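Long-range contacts in Serine/threonine protein kinase (PDB 4ESQ), which probably phosphorylates serine and threonine residues of proteins using ATP, as a membrane receptor kinase whose extracellular sensor domain is the part described here: residues M38-V43 / S57-Y62; P42-L47 / K116-N122; S106-W110 / T140-I144. All coordinates share one frame; numbering follows the deposited sequence.

Contact 1. Residues M38-V43 / S57-Y62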
ATOM      1  N   MET A  38       3.448  -6.770  10.486  1.00 11.84           N
ATOM      2  CA  MET A  38       4.132  -5.662   9.833  1.00 10.37           C
ATOM      3  C   MET A  38       5.541  -6.092   9.456  1.00 12.13           C
ATOM      4  O   MET A  38       6.113  -6.992  10.066  1.00 14.45           O
ATOM      5  CB  MET A  38       4.193  -4.430  10.735  1.00 11.46           C
ATOM      6  CG  MET A  38       2.836  -3.827  11.076  1.00 11.73           C
ATOM      7  SD  MET A  38       2.017  -3.146   9.623  1.00 14.21           S
ATOM      8  CE  MET A  38       0.412  -2.766  10.361  1.00 12.56           C
ATOM      9  N   ASP A  39       6.090  -5.434   8.446  1.00 12.12           N
ATOM     10  CA  ASP A  39       7.397  -5.771   7.906  1.00 11.46           C
ATOM     11  C   ASP A  39       8.476  -4.987   8.642  1.00 15.63           C
ATOM     12  O   ASP A  39       8.516  -3.751   8.573  1.00 14.04           O
ATOM     13  CB  ASP A  39       7.387  -5.443   6.403  1.00 13.67           C
ATOM     14  CG  ASP A  39       8.715  -5.691   5.728  1.00 23.67           C
ATOM     15  OD1 ASP A  39       9.611  -6.313   6.346  1.00 15.83           O
ATOM     16  OD2 ASP A  39       8.846  -5.265   4.553  1.00 21.88           O
ATOM     17  N   SER A  40       9.355  -5.695   9.347  1.00 13.92           N
ATOM     18  CA  SER A  40      10.440  -5.028  10.076  1.00 15.58           C
ATOM     19  C   SER A  40      11.810  -5.334   9.487  1.00 15.48           C
ATOM     20  O   SER A  40      12.831  -5.091  10.125  1.00 14.19           O
ATOM     21  CB  SER A  40      10.411  -5.359  11.576  1.00 16.26           C
ATOM     22  OG  SER A  40      10.654  -6.735  11.821  1.00 15.79           O
ATOM     23  N   SER A  41      11.840  -5.865   8.272  1.00 12.78           N
ATOM     24  CA  SER A  41      13.116  -6.079   7.605  1.00 15.44           C
ATOM     25  C   SER A  41      13.720  -4.698   7.361  1.00 16.48           C
ATOM     26  O   SER A  41      13.007  -3.758   6.984  1.00 16.42           O
ATOM     27  CB  SER A  41      12.928  -6.846   6.294  1.00 19.07           C
ATOM     28  OG  SER A  41      12.106  -6.118   5.402  1.00 20.95           O
ATOM     29  N   PRO A  42      15.030  -4.556   7.600  1.00 16.44           N
ATOM     30  CA  PRO A  42      15.626  -3.216   7.566  1.00 16.14           C
ATOM     31  C   PRO A  42      15.625  -2.599   6.170  1.00 15.01           C
ATOM     32  O   PRO A  42      15.902  -3.277   5.185  1.00 15.87           O
ATOM     33  CB  PRO A  42      17.072  -3.463   8.026  1.00 14.99           C
ATOM     34  CG  PRO A  42      17.331  -4.895   7.713  1.00 21.36           C
ATOM     35  CD  PRO A  42      16.017  -5.594   7.944  1.00 16.70           C
ATOM     36  N   VAL A  43      15.305  -1.316   6.104  1.00 15.84           N
ATOM     37  CA  VAL A  43      15.487  -0.548   4.886  1.00 16.24           C
ATOM     38  C   VAL A  43      15.864   0.877   5.275  1.00 13.42           C
ATOM     39  O   VAL A  43      15.362   1.417   6.260  1.00 12.95           O
ATOM     40  CB  VAL A  43      14.226  -0.574   4.003  1.00 22.68           C
ATOM     41  CG1 VAL A  43      13.016  -0.103   4.791  1.00 17.17           C
ATOM     42  CG2 VAL A  43      14.430   0.262   2.742  1.00 16.80           C
ATOM     43  N   SER A  57       2.544  -1.443   4.945  1.00 11.10           N
ATOM     44  CA  SER A  57       2.724  -2.355   6.075  1.00 11.70           C
ATOM     45  C   SER A  57       4.101  -2.345   6.740  1.00 12.55           C
ATOM     46  O   SER A  57       4.582  -3.387   7.176  1.00 14.08           O
ATOM     47  CB  SER A  57       2.416  -3.794   5.634  1.00 13.66           C
ATOM     48  OG  SER A  57       1.294  -3.860   4.765  1.00 16.21           O
ATOM     49  N   GLN A  58       4.722  -1.180   6.844  1.00 11.32           N
ATOM     50  CA  GLN A  58       6.060  -1.108   7.414  1.00 12.13           C
ATOM     51  C   GLN A  58       6.023  -0.939   8.927  1.00 15.74           C
ATOM     52  O   GLN A  58       5.333  -0.060   9.448  1.00 12.16           O
ATOM     53  CB  GLN A  58       6.843   0.050   6.788  1.00 10.35           C
ATOM     54  CG  GLN A  58       7.064  -0.114   5.288  1.00 11.59           C
ATOM     55  CD  GLN A  58       7.982  -1.280   4.978  1.00 14.69           C
ATOM     56  OE1 GLN A  58       9.192  -1.202   5.201  1.00 13.86           O
ATOM     57  NE2 GLN A  58       7.410  -2.378   4.489  1.00 12.85           N
ATOM     58  N   ASP A  59       6.782  -1.769   9.637  1.00 11.30           N
ATOM     59  CA  ASP A  59       6.795  -1.688  11.094  1.00 14.41           C
ATOM     60  C   ASP A  59       7.109  -0.288  11.657  1.00 13.97           C
ATOM     61  O   ASP A  59       6.374   0.190  12.522  1.00 14.85           O
ATOM     62  CB  ASP A  59       7.729  -2.741  11.696  1.00 12.08           C
ATOM     63  CG  ASP A  59       7.658  -2.770  13.209  1.00 21.42           C
ATOM     64  OD1 ASP A  59       6.647  -3.264  13.746  1.00 26.03           O
ATOM     65  OD2 ASP A  59       8.607  -2.282  13.854  1.00 29.13           O
ATOM     66  N   PRO A  60       8.191   0.365  11.187  1.00 13.86           N
ATOM     67  CA  PRO A  60       8.555   1.683  11.735  1.00 14.04           C
ATOM     68  C   PRO A  60       7.476   2.740  11.495  1.00 18.71           C
ATOM     69  O   PRO A  60       7.378   3.740  12.208  1.00 14.81           O
ATOM     70  CB  PRO A  60       9.825   2.048  10.959  1.00 19.13           C
ATOM     71  CG  PRO A  60      10.405   0.743  10.554  1.00 22.54           C
ATOM     72  CD  PRO A  60       9.218  -0.138  10.257  1.00 15.95           C
ATOM     73  N   VAL A  61       6.659   2.503  10.482  1.00 10.83           N
ATOM     74  CA  VAL A  61       5.595   3.425  10.128  1.00 13.97           C
ATOM     75  C   VAL A  61       4.367   3.216  11.020  1.00 14.35           C
ATOM     76  O   VAL A  61       3.761   4.180  11.483  1.00 12.85           O
ATOM     77  CB  VAL A  61       5.221   3.261   8.649  1.00 11.82           C
ATOM     78  CG1 VAL A  61       4.047   4.174   8.281  1.00 17.96           C
ATOM     79  CG2 VAL A  61       6.450   3.537   7.762  1.00 14.10           C
ATOM     80  N   TYR A  62       4.010   1.957  11.264  1.00 11.60           N
ATOM     81  CA  TYR A  62       2.799   1.648  12.033  1.00 10.63           C
ATOM     82  C   TYR A  62       3.023   1.519  13.540  1.00 13.49           C
ATOM     83  O   TYR A  62       2.064   1.501  14.324  1.00 13.80           O
ATOM     84  CB  TYR A  62       2.169   0.356  11.517  1.00 11.09           C
ATOM     85  CG  TYR A  62       1.317   0.519  10.276  1.00 12.50           C
ATOM     86  CD1 TYR A  62      -0.046   0.758  10.381  1.00 11.25           C
ATOM     87  CD2 TYR A  62       1.865   0.399   9.000  1.00 10.60           C
ATOM     88  CE1 TYR A  62      -0.840   0.889   9.259  1.00  9.26           C
ATOM     89  CE2 TYR A  62       1.072   0.541   7.871  1.00 12.18           C
ATOM     90  CZ  TYR A  62      -0.284   0.770   8.016  1.00 11.38           C
ATOM     91  OH  TYR A  62      -1.082   0.917   6.914  1.00 12.30           O
TER
HETATM   92  O   HOH W   1      11.128  -3.427   5.151  1.00 24.42           O
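Met38 reaches across to Tyr62 with a bent side chain. Its CB lies 3.8 Å from Asp59 CA and close to the carbonyl oxygen of Ser57. A turn at chi2 (-66°) then swings Met38 SD to 3.6 Å from Tyr62 CD2, obliquely to the ring, a Met-aromatic contact. Met38 CE sits over one face, offset toward the rim at CG, and makes a CH-pi contact 3.6 Å from the centroid of the Tyr62 ring. The two side chains cross at about a right angle. Phe102 stacks on the Tyr62 ring, and the hydroxyl of Tyr62 bonds to Asp168.

Beside this apolar end the backbones meet in a single bridge at Asp39 and Gln58. Asp39 N gives a nearly straight bond of 2.8 Å to Ser57 O, and Asp59 N returns one of 2.8 Å to Asp39 O. The side chains of Asp39 and Gln58 run side by side. Gln58 NE2 donates to Asp39 OD2 over 3.2 Å, from above a carboxylate plane 89° from its own amide plane, and also bonds to Thr56 O. Gln58 OE1 accepts from Gln51 NE2; a water lies within hydrogen-bonding distance of both Gln58 OE1 and Ser41 O. Asp39 OD1 takes two bonds from Ser41, from OG at 2.7 Å and from the backbone N, which helps to hold the carboxylate's rotation. A terbium ion lies about 3 Å from the Asp39 side chain, so the local negative charge is probably partly offset. The bond from Ser41 N makes an Asx turn, beside the N-cap residue Gln58 of helix 59-62 in the PknH-like extracellular domain.

Contact 2. Residues P42-L47 / K116-N122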
ATOM      1  N   PRO A  42      15.030  -4.556   7.600  1.00 16.44           N
ATOM      2  CA  PRO A  42      15.626  -3.216   7.566  1.00 16.14           C
ATOM      3  C   PRO A  42      15.625  -2.599   6.170  1.00 15.01           C
ATOM      4  O   PRO A  42      15.902  -3.277   5.185  1.00 15.87           O
ATOM      5  CB  PRO A  42      17.072  -3.463   8.026  1.00 14.99           C
ATOM      6  CG  PRO A  42      17.331  -4.895   7.713  1.00 21.36           C
ATOM      7  CD  PRO A  42      16.017  -5.594   7.944  1.00 16.70           C
ATOM      8  N   VAL A  43      15.305  -1.316   6.104  1.00 15.84           N
ATOM      9  CA  VAL A  43      15.487  -0.548   4.886  1.00 16.24           C
ATOM     10  C   VAL A  43      15.864   0.877   5.275  1.00 13.42           C
ATOM     11  O   VAL A  43      15.362   1.417   6.260  1.00 12.95           O
ATOM     12  CB  VAL A  43      14.226  -0.574   4.003  1.00 22.68           C
ATOM     13  CG1 VAL A  43      13.016  -0.103   4.791  1.00 17.17           C
ATOM     14  CG2 VAL A  43      14.430   0.262   2.742  1.00 16.80           C
ATOM     15  N   THR A  44      16.772   1.469   4.513  1.00 14.07           N
ATOM     16  CA  THR A  44      17.251   2.809   4.803  1.00 12.67           C
ATOM     17  C   THR A  44      16.788   3.746   3.701  1.00 15.98           C
ATOM     18  O   THR A  44      17.060   3.509   2.528  1.00 17.17           O
ATOM     19  CB  THR A  44      18.779   2.826   4.847  1.00 14.40           C
ATOM     20  OG1 THR A  44      19.233   1.815   5.762  1.00 14.94           O
ATOM     21  CG2 THR A  44      19.294   4.201   5.290  1.00 14.81           C
ATOM     22  N   VAL A  45      16.075   4.799   4.078  1.00 15.29           N
ATOM     23  CA  VAL A  45      15.619   5.791   3.110  1.00 15.28           C
ATOM     24  C   VAL A  45      16.266   7.120   3.452  1.00 14.21           C
ATOM     25  O   VAL A  45      16.268   7.528   4.619  1.00 15.19           O
ATOM     26  CB  VAL A  45      14.098   5.934   3.140  1.00 14.90           C
ATOM     27  CG1 VAL A  45      13.618   6.801   1.975  1.00 14.52           C
ATOM     28  CG2 VAL A  45      13.464   4.554   3.074  1.00 13.48           C
ATOM     29  N   SER A  46      16.826   7.777   2.436  1.00 13.52           N
ATOM     30  CA  SER A  46      17.581   9.016   2.629  1.00 15.74           C
ATOM     31  C   SER A  46      16.755  10.060   3.373  1.00 21.70           C
ATOM     32  O   SER A  46      17.286  10.807   4.200  1.00 19.83           O
ATOM     33  CB  SER A  46      18.089   9.557   1.295  1.00 14.81           C
ATOM     34  OG  SER A  46      17.032   9.784   0.381  1.00 15.64           O
ATOM     35  N   LEU A  47      15.458  10.117   3.077  1.00 11.93           N
ATOM     36  CA  LEU A  47      14.529  10.844   3.934  1.00 13.95           C
ATOM     37  C   LEU A  47      13.712   9.790   4.690  1.00 13.43           C
ATOM     38  O   LEU A  47      12.771   9.212   4.140  1.00 12.78           O
ATOM     39  CB  LEU A  47      13.610  11.750   3.105  1.00 15.22           C
ATOM     40  CG  LEU A  47      14.303  12.814   2.249  1.00 17.88           C
ATOM     41  CD1 LEU A  47      13.302  13.520   1.336  1.00 17.49           C
ATOM     42  CD2 LEU A  47      15.049  13.817   3.129  1.00 17.94           C
ATOM     43  N   LYS A 116      10.155  14.800  -4.815  1.00 17.01           N
ATOM     44  CA  LYS A 116      11.545  14.571  -4.417  1.00 19.86           C
ATOM     45  C   LYS A 116      12.053  13.198  -4.842  1.00 18.85           C
ATOM     46  O   LYS A 116      11.283  12.254  -4.999  1.00 16.49           O
ATOM     47  CB  LYS A 116      11.700  14.714  -2.900  1.00 16.76           C
ATOM     48  CG  LYS A 116      11.327  16.076  -2.353  1.00 18.00           C
ATOM     49  CD  LYS A 116      11.522  16.120  -0.842  1.00 13.27           C
ATOM     50  CE  LYS A 116      11.068  17.444  -0.255  1.00 17.59           C
ATOM     51  NZ  LYS A 116      11.337  17.484   1.208  1.00 18.98           N
ATOM     52  N   THR A 117      13.364  13.093  -5.042  1.00 19.54           N
ATOM     53  CA  THR A 117      13.994  11.799  -5.238  1.00 20.73           C
ATOM     54  C   THR A 117      14.638  11.368  -3.922  1.00 20.21           C
ATOM     55  O   THR A 117      15.286  12.171  -3.258  1.00 23.82           O
ATOM     56  CB  THR A 117      15.057  11.846  -6.357  1.00 18.64           C
ATOM     57  OG1 THR A 117      14.456  12.306  -7.573  1.00 19.72           O
ATOM     58  CG2 THR A 117      15.651  10.459  -6.589  1.00 16.84           C
ATOM     59  N   VAL A 118      14.429  10.111  -3.536  1.00 15.47           N
ATOM     60  CA  VAL A 118      15.060   9.544  -2.348  1.00 15.37           C
ATOM     61  C   VAL A 118      15.951   8.363  -2.737  1.00 15.84           C
ATOM     62  O   VAL A 118      15.740   7.733  -3.783  1.00 14.99           O
ATOM     63  CB  VAL A 118      14.014   9.085  -1.291  1.00 16.59           C
ATOM     64  CG1 VAL A 118      13.226  10.283  -0.781  1.00 18.21           C
ATOM     65  CG2 VAL A 118      13.076   8.022  -1.870  1.00 13.75           C
ATOM     66  N   THR A 119      16.962   8.097  -1.913  1.00 15.08           N
ATOM     67  CA  THR A 119      17.824   6.936  -2.083  1.00 14.67           C
ATOM     68  C   THR A 119      17.340   5.854  -1.120  1.00 15.27           C
ATOM     69  O   THR A 119      17.080   6.128   0.053  1.00 15.68           O
ATOM     70  CB  THR A 119      19.299   7.281  -1.762  1.00 15.54           C
ATOM     71  OG1 THR A 119      19.729   8.378  -2.578  1.00 19.60           O
ATOM     72  CG2 THR A 119      20.201   6.100  -2.030  1.00 18.25           C
ATOM     73  N   VAL A 120      17.203   4.631  -1.612  1.00 15.77           N
ATOM     74  CA  VAL A 120      16.728   3.536  -0.776  1.00 15.07           C
ATOM     75  C   VAL A 120      17.749   2.413  -0.767  1.00 18.31           C
ATOM     76  O   VAL A 120      18.205   1.976  -1.820  1.00 23.36           O
ATOM     77  CB  VAL A 120      15.397   2.972  -1.298  1.00 18.85           C
ATOM     78  CG1 VAL A 120      14.883   1.885  -0.363  1.00 27.37           C
ATOM     79  CG2 VAL A 120      14.378   4.084  -1.438  1.00 19.72           C
ATOM     80  N   THR A 121      18.107   1.945   0.420  1.00 20.13           N
ATOM     81  CA  THR A 121      19.067   0.855   0.522  1.00 24.72           C
ATOM     82  C   THR A 121      18.406  -0.345   1.173  1.00 22.95           C
ATOM     83  O   THR A 121      17.784  -0.237   2.230  1.00 18.48           O
ATOM     84  CB  THR A 121      20.324   1.262   1.309  1.00 19.50           C
ATOM     85  OG1 THR A 121      20.914   2.418   0.701  1.00 23.43           O
ATOM     86  CG2 THR A 121      21.345   0.122   1.306  1.00 23.55           C
ATOM     87  N   ASN A 122      18.539  -1.491   0.518  1.00 24.11           N
ATOM     88  CA  ASN A 122      17.959  -2.732   1.000  1.00 25.84           C
ATOM     89  C   ASN A 122      18.846  -3.884   0.559  1.00 32.17           C
ATOM     90  O   ASN A 122      19.221  -3.976  -0.613  1.00 25.99           O
ATOM     91  CB  ASN A 122      16.537  -2.903   0.459  1.00 32.51           C
ATOM     92  CG  ASN A 122      15.777  -4.032   1.146  1.00 43.55           C
ATOM     93  OD1 ASN A 122      16.346  -5.072   1.479  1.00 45.92           O
ATOM     94  ND2 ASN A 122      14.480  -3.827   1.358  1.00 43.57           N
TER
HETATM   95  O   HOH W   2      19.527   4.863   1.389  1.00 20.65           O
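Thr44 and Thr121 form the hydrogen-bonded pair of this antiparallel edge. Thr44 N donates to Thr121 O at 3.0 Å and Thr121 N returns to Thr44 O at 2.8 Å. One step on, Val45 and Val120 make the non-hydrogen-bonded pair, with CA atoms 4.6 Å apart. At Ser46 the pattern changes: its N still donates to Thr119 O, but the return bond from Thr119 N, 2.8 Å long with an angle of 166° at the hydrogen, goes to the hydroxyl OG of Ser46. That oxygen stands between the backbone N and carbonyl carbon of Ser46 (chi1 57°), where it can stand in for a main-chain acceptor as the chain leaves the strand.

Side chains fill in around this backbone. Val43 CG2 packs 3.5 Å from Val120 CG1, and Val45 CG1 lies 4.0 Å from Val118 CB; in both pairs the side chains cross obliquely. At the far end Leu47 CD1 touches both the aliphatic CD of Lys116, at 3.8 Å, and Val118 CG1. The threonine side has a different chemistry. A water donates to Thr44 O and is bonded to Thr121 OG1, whose second partner is Thr126 OG1.

Further out, Leu54 of helix 51-54 packs on Val45, Val118 and Val120, backing the valine face, and Tyr55 just beyond that helix touches Val43 and Val120. Strand 117-122 pairs along its other edge with strand 125-131, through backbone bonds to Tyr127, Trp129 and Phe131, leaving the short strand 44-45 outermost at this edge of the sheet within this chain.

Contact 3. Residues S106-W110 / T140-I144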
ATOM      1  N   SER A 106      -0.207   9.889   7.700  1.00 12.13           N
ATOM      2  CA  SER A 106       0.407   9.467   6.446  1.00 10.93           C
ATOM      3  C   SER A 106       0.375  10.590   5.420  1.00 11.12           C
ATOM      4  O   SER A 106       1.360  10.839   4.728  1.00 13.05           O
ATOM      5  CB  SER A 106      -0.272   8.213   5.901  1.00 13.23           C
ATOM      6  OG  SER A 106      -0.078   7.126   6.785  1.00 13.04           O
ATOM      7  N   ALA A 107      -0.757  11.275   5.320  1.00 12.54           N
ATOM      8  CA  ALA A 107      -0.864  12.392   4.398  1.00 12.77           C
ATOM      9  C   ALA A 107       0.202  13.461   4.692  1.00 16.20           C
ATOM     10  O   ALA A 107       0.826  13.988   3.768  1.00 12.90           O
ATOM     11  CB  ALA A 107      -2.264  12.982   4.421  1.00 13.93           C
ATOM     12  N   ASP A 108       0.423  13.777   5.972  1.00 14.76           N
ATOM     13  CA  ASP A 108       1.487  14.731   6.321  1.00 18.43           C
ATOM     14  C   ASP A 108       2.855  14.276   5.856  1.00 18.66           C
ATOM     15  O   ASP A 108       3.636  15.066   5.325  1.00 25.58           O
ATOM     16  CB  ASP A 108       1.582  14.994   7.827  1.00 20.82           C
ATOM     17  CG  ASP A 108       2.938  15.626   8.226  1.00 29.52           C
ATOM     18  OD1 ASP A 108       3.117  16.852   8.031  1.00 23.57           O
ATOM     19  OD2 ASP A 108       3.840  14.902   8.721  1.00 27.69           O
ATOM     20  N   LYS A 109       3.161  13.004   6.084  1.00 12.76           N
ATOM     21  CA  LYS A 109       4.468  12.496   5.719  1.00 14.87           C
ATOM     22  C   LYS A 109       4.622  12.442   4.204  1.00 15.82           C
ATOM     23  O   LYS A 109       5.662  12.835   3.676  1.00 15.95           O
ATOM     24  CB  LYS A 109       4.729  11.126   6.348  1.00 14.71           C
ATOM     25  CG  LYS A 109       4.829  11.184   7.883  1.00 14.47           C
ATOM     26  CD  LYS A 109       5.104   9.814   8.483  1.00 15.43           C
ATOM     27  CE  LYS A 109       5.443   9.926   9.965  1.00 17.09           C
ATOM     28  NZ  LYS A 109       5.728   8.593  10.579  1.00 17.72           N
ATOM     29  N   TRP A 110       3.595  11.969   3.497  1.00 12.52           N
ATOM     30  CA  TRP A 110       3.743  11.815   2.052  1.00 11.47           C
ATOM     31  C   TRP A 110       3.931  13.164   1.367  1.00 15.63           C
ATOM     32  O   TRP A 110       4.631  13.264   0.354  1.00 15.63           O
ATOM     33  CB  TRP A 110       2.555  11.084   1.428  1.00 11.19           C
ATOM     34  CG  TRP A 110       2.380   9.651   1.830  1.00 13.54           C
ATOM     35  CD1 TRP A 110       2.960   9.002   2.895  1.00 11.70           C
ATOM     36  CD2 TRP A 110       1.538   8.685   1.181  1.00 12.63           C
ATOM     37  NE1 TRP A 110       2.528   7.690   2.936  1.00 13.79           N
ATOM     38  CE2 TRP A 110       1.661   7.470   1.895  1.00 13.60           C
ATOM     39  CE3 TRP A 110       0.715   8.721   0.049  1.00 11.95           C
ATOM     40  CZ2 TRP A 110       0.976   6.310   1.521  1.00 13.39           C
ATOM     41  CZ3 TRP A 110       0.035   7.568  -0.319  1.00 15.08           C
ATOM     42  CH2 TRP A 110       0.163   6.382   0.420  1.00 13.07           C
ATOM     43  N   THR A 140      -8.801   9.493   0.845  1.00 15.60           N
ATOM     44  CA  THR A 140      -7.808   8.674   0.149  1.00 16.95           C
ATOM     45  C   THR A 140      -6.620   9.523  -0.259  1.00 17.00           C
ATOM     46  O   THR A 140      -6.777  10.674  -0.679  1.00 17.77           O
ATOM     47  CB  THR A 140      -8.405   8.016  -1.120  1.00 17.01           C
ATOM     48  OG1 THR A 140      -9.513   7.180  -0.763  1.00 18.10           O
ATOM     49  CG2 THR A 140      -7.354   7.169  -1.848  1.00 17.36           C
ATOM     50  N   ILE A 141      -5.425   8.961  -0.133  1.00 11.64           N
ATOM     51  CA  ILE A 141      -4.238   9.595  -0.685  1.00 11.43           C
ATOM     52  C   ILE A 141      -3.536   8.629  -1.645  1.00 11.92           C
ATOM     53  O   ILE A 141      -3.517   7.420  -1.419  1.00 12.54           O
ATOM     54  CB  ILE A 141      -3.254  10.035   0.419  1.00 11.39           C
ATOM     55  CG1 ILE A 141      -2.922   8.853   1.327  1.00 10.82           C
ATOM     56  CG2 ILE A 141      -3.817  11.221   1.219  1.00 13.06           C
ATOM     57  CD1 ILE A 141      -1.907   9.182   2.411  1.00 13.55           C
ATOM     58  N   THR A 142      -2.958   9.165  -2.716  1.00 14.01           N
ATOM     59  CA  THR A 142      -2.166   8.353  -3.631  1.00  9.50           C
ATOM     60  C   THR A 142      -0.917   9.116  -4.039  1.00  9.84           C
ATOM     61  O   THR A 142      -0.887  10.346  -4.008  1.00 11.71           O
ATOM     62  CB  THR A 142      -2.931   7.972  -4.922  1.00 14.90           C
ATOM     63  OG1 THR A 142      -3.228   9.156  -5.674  1.00 14.92           O
ATOM     64  CG2 THR A 142      -4.225   7.226  -4.600  1.00 16.08           C
ATOM     65  N   VAL A 143       0.110   8.381  -4.429  1.00 12.06           N
ATOM     66  CA  VAL A 143       1.305   9.001  -4.987  1.00 12.63           C
ATOM     67  C   VAL A 143       2.008   7.977  -5.856  1.00 12.60           C
ATOM     68  O   VAL A 143       2.031   6.791  -5.525  1.00 14.21           O
ATOM     69  CB  VAL A 143       2.265   9.553  -3.885  1.00 11.11           C
ATOM     70  CG1 VAL A 143       2.852   8.415  -3.054  1.00 13.53           C
ATOM     71  CG2 VAL A 143       3.389  10.393  -4.514  1.00 13.30           C
ATOM     72  N   ILE A 144       2.555   8.434  -6.980  1.00 13.29           N
ATOM     73  CA  ILE A 144       3.310   7.562  -7.869  1.00 11.38           C
ATOM     74  C   ILE A 144       4.806   7.779  -7.668  1.00 12.81           C
ATOM     75  O   ILE A 144       5.273   8.912  -7.614  1.00 14.40           O
ATOM     76  CB  ILE A 144       2.915   7.806  -9.339  1.00 19.32           C
ATOM     77  CG1 ILE A 144       1.481   7.330  -9.573  1.00 15.34           C
ATOM     78  CG2 ILE A 144       3.855   7.078 -10.279  1.00 15.85           C
ATOM     79  CD1 ILE A 144       0.931   7.758 -10.907  1.00 17.14           C
TER
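Ile141 lays its CD1 methyl over the six-membered ring of Trp110, 3.6 Å from the ring centroid and 13° off the normal, a CH-pi contact over the face. Ile141 CG1 follows at 3.6 Å from Trp110 CZ3, toward the outer end of the indole, so this branch spans the ring from its rim inward. A chi1 of 54° puts CG1 between the backbone N and the carbonyl carbon, and the extended chi2 then carries CD1 over the ring. The second branch goes to the helix: Ile141 CG2 meets Ala107 CB at 4.0 Å. Ile141 CD1 also reaches back to the helix itself, 3.8 Å from Ala107 N and 4.0 Å from Ser106 CB. One isoleucine thus bridges two successive turns, which the Trp110 N to Ser106 O bond joins.

Val143, two residues along the strand, points the same way and brings CG1 to 3.8 Å from Trp110 CE3, an oblique approach. Between the two, Thr142 directs its side chain away from the helix and offers the ring edge only its CA, 4.1 Å from Trp110 CZ3. The interface between these segments is apolar and buried; the Ser106 hydroxyl is satisfied by Phe102 O within the helix. Arg157 and Met159 of the next strand, 154-162, touch Trp110 and Ser106 respectively, and Val134 of a loop touches Trp110.

The segment axes approach to 9.6 Å and run 26° from parallel. This is helix-on-sheet packing of an alpha+beta kind, helix 96-111 lying on one face of the antiparallel sheet through the alternate residues Ile141 and Val143 of an inner strand.

Contact 3 is the buried one: helix against sheet, held by aliphatic groups and an indole. Contacts 1 and 2 are only partly buried and are held largely by backbone hydrogen bonds, which contact 3 lacks between its segments: a single bridge in the first, and in the second a short antiparallel pairing at the sheet edge, finished by a serine hydroxyl. They start from the same piece of chain and share Pro42 and Val43, so the loop that meets residues 57-62 runs straight on into one of the two outermost strands, 44-45. Contacts 2 and 3 reach the same sheet, at its edge and in its interior. Polar side chains and waters join in at contacts 1 and 2, whereas contact 3 has no polar bond across it.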